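PDB 2HFS: mevalonate kinase, putative from Leishmania major, which probably phosphorylates (R)-mevalonate with ATP to give (R)-5-phosphomevalonate and ADP, an early step of isoprenoid and sterol biosynthesis. Local coordinates for residues I23-H28 and Q247-N252. Residues are numbered along the deposited sequence; the frame is centred on the assembly and turned at random.
Sequences ILFGEH and QLMNAN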
loop_
_atom_site.group_PDB
_atom_site.type_symbol
_atom_site.label_atom_id
_atom_site.label_comp_id
_atom_site.label_asym_id
_atom_site.label_seq_id
_atom_site.Cartn_x
_atom_site.Cartn_y
_atom_site.Cartn_z
ATOM N N ILE A 23 -3.890 -4.173 1.236
ATOM C CA ILE A 23 -4.755 -5.042 0.456
ATOM C C ILE A 23 -5.804 -5.655 1.371
ATOM O O ILE A 23 -5.474 -6.393 2.313
ATOM C CB ILE A 23 -3.942 -6.114 -0.280
ATOM C CG1 ILE A 23 -2.905 -5.467 -1.186
ATOM C CG2 ILE A 23 -4.876 -6.971 -1.116
ATOM C CD1 ILE A 23 -1.731 -6.349 -1.492
ATOM N N LEU A 24 -7.069 -5.325 1.119
ATOM C CA LEU A 24 -8.155 -5.852 1.919
ATOM C C LEU A 24 -8.509 -7.266 1.498
ATOM O O LEU A 24 -8.682 -8.140 2.344
ATOM C CB LEU A 24 -9.384 -4.948 1.850
ATOM C CG LEU A 24 -9.252 -3.593 2.543
ATOM C CD1 LEU A 24 -10.623 -2.965 2.562
ATOM C CD2 LEU A 24 -8.691 -3.748 3.964
ATOM N N PHE A 25 -8.597 -7.478 0.188
ATOM C CA PHE A 25 -8.855 -8.806 -0.381
ATOM C C PHE A 25 -7.994 -9.126 -1.577
ATOM O O PHE A 25 -7.769 -8.278 -2.427
ATOM C CB PHE A 25 -10.312 -8.931 -0.833
ATOM C CG PHE A 25 -11.304 -8.925 0.304
ATOM C CD1 PHE A 25 -11.743 -10.129 0.862
ATOM C CD2 PHE A 25 -11.794 -7.732 0.812
ATOM C CE1 PHE A 25 -12.636 -10.143 1.901
ATOM C CE2 PHE A 25 -12.714 -7.739 1.868
ATOM C CZ PHE A 25 -13.130 -8.950 2.417
ATOM N N GLY A 26 -7.492 -10.356 -1.622
ATOM C CA GLY A 26 -7.101 -10.972 -2.875
ATOM C C GLY A 26 -5.635 -10.932 -3.274
ATOM O O GLY A 26 -5.310 -11.182 -4.415
ATOM N N GLU A 27 -4.751 -10.628 -2.329
ATOM C CA GLU A 27 -3.322 -10.868 -2.532
ATOM C C GLU A 27 -3.086 -12.311 -2.997
ATOM O O GLU A 27 -3.745 -13.256 -2.523
ATOM C CB GLU A 27 -2.514 -10.632 -1.263
ATOM C CG GLU A 27 -3.041 -11.348 -0.035
ATOM C CD GLU A 27 -4.083 -10.506 0.689
ATOM O OE1 GLU A 27 -3.690 -9.489 1.318
ATOM O OE2 GLU A 27 -5.292 -10.825 0.599
ATOM N N HIS A 28 -2.131 -12.474 -3.904
ATOM C CA HIS A 28 -1.800 -13.790 -4.480
ATOM C C HIS A 28 -2.790 -14.356 -5.494
ATOM O O HIS A 28 -2.392 -14.776 -6.588
ATOM C CB HIS A 28 -1.450 -14.804 -3.376
ATOM C CG HIS A 28 -0.178 -14.471 -2.673
ATOM N ND1 HIS A 28 1.056 -14.661 -3.255
ATOM C CD2 HIS A 28 0.054 -13.909 -1.464
ATOM C CE1 HIS A 28 1.998 -14.244 -2.430
ATOM N NE2 HIS A 28 1.417 -13.765 -1.342
ATOM N N GLN A 247 -16.192 -10.778 8.460
ATOM C CA GLN A 247 -16.264 -12.224 8.316
ATOM C C GLN A 247 -15.590 -12.738 7.022
ATOM O O GLN A 247 -14.916 -13.773 7.043
ATOM C CB GLN A 247 -17.715 -12.704 8.431
ATOM C CG GLN A 247 -17.861 -14.241 8.532
ATOM C CD GLN A 247 -16.744 -14.920 9.336
ATOM O OE1 GLN A 247 -16.453 -14.545 10.495
ATOM N NE2 GLN A 247 -16.110 -15.923 8.716
ATOM N N LEU A 248 -15.768 -12.010 5.925
ATOM C CA LEU A 248 -15.186 -12.349 4.622
ATOM C C LEU A 248 -13.663 -12.200 4.622
ATOM O O LEU A 248 -12.955 -13.033 4.060
ATOM C CB LEU A 248 -15.817 -11.499 3.506
ATOM C CG LEU A 248 -17.286 -11.829 3.163
ATOM C CD1 LEU A 248 -17.997 -10.629 2.606
ATOM C CD2 LEU A 248 -17.392 -13.022 2.205
HETATM N N MSE A 249 -13.174 -11.140 5.263
HETATM C CA MSE A 249 -11.741 -10.983 5.490
HETATM C C MSE A 249 -11.172 -12.200 6.231
HETATM O O MSE A 249 -10.121 -12.710 5.876
HETATM C CB MSE A 249 -11.441 -9.686 6.266
HETATM C CG MSE A 249 -11.530 -8.418 5.417
HETATM SE SE MSE A 249 -11.558 -6.895 6.584
HETATM C CE MSE A 249 -9.671 -6.870 7.103
ATOM N N ASN A 250 -11.872 -12.670 7.256
ATOM C CA ASN A 250 -11.449 -13.881 7.979
ATOM C C ASN A 250 -11.382 -15.089 7.052
ATOM O O ASN A 250 -10.445 -15.900 7.102
ATOM C CB ASN A 250 -12.403 -14.161 9.150
ATOM C CG ASN A 250 -12.224 -13.189 10.283
ATOM O OD1 ASN A 250 -11.201 -12.520 10.366
ATOM N ND2 ASN A 250 -13.216 -13.115 11.179
ATOM N N ALA A 251 -12.391 -15.190 6.190
ATOM C CA ALA A 251 -12.471 -16.290 5.241
ATOM C C ALA A 251 -11.310 -16.205 4.271
ATOM O O ALA A 251 -10.720 -17.226 3.915
ATOM C CB ALA A 251 -13.796 -16.249 4.491
ATOM N N ASN A 252 -10.999 -14.984 3.844
ATOM C CA ASN A 252 -9.871 -14.751 2.954
ATOM C C ASN A 252 -8.557 -15.138 3.600
ATOM O O ASN A 252 -7.742 -15.805 2.970
ATOM C CB ASN A 252 -9.809 -13.274 2.487
ATOM C CG ASN A 252 -8.968 -13.073 1.196
ATOM O OD1 ASN A 252 -8.957 -11.970 0.644
ATOM N ND2 ASN A 252 -8.274 -14.117 0.722
HETATM O O HOH W 1 -5.954 -13.097 -0.846
#
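The ring of F25 reaches from the end of strand 17-25 to helix 242-258 and meets L248, M249 and N252, joining the N-terminal part of this GHMP kinase to a helix of its C-terminal family region. Strand and helix segments run almost perpendicular, at 94°, with their axes 8.8 Å apart at the closest point. Both L24 and F25 pair with I37 of the neighbouring strand 36-52, a classic beta bulge at the end of strand 17-25.

With CG anti to its carbonyl carbon, the F25 ring leaves the strand so that its CE1 and CZ rim reaches the helix. L248 C lies at the ring edge, near its plane, 3.6 Å from F25 CE1. L248 CB lies next to the same corner, while the side chain of M249, a selenomethionine, crosses the phenyl group at about a right angle and brings its CG to 3.4 Å from F25 CZ. Y226 and A233 of helix 216-239 also touch F25.

N252 approaches obliquely, its amide plane only 15° from the ring plane. Its CG is anti to the backbone N; this places the amide beside the F25-G26 backbone, and OD1 comes within 3.3 Å of F25 CD1. OD1 also accepts a weak hydrogen bond from G26 N, 3.1 Å long and bent to 132° at the hydrogen. The same N-H makes a second weak bond to E27 OE2, whose stronger partner is K282 in a salt bridge; E27 OE1 is held by G285 N. The carboxylate of E27 and the amide of N252 are turned steeply against each other, and one water bridges them: it accepts from N252 ND2 at 3.0 Å and donates to both E27 OE2 and E27 O.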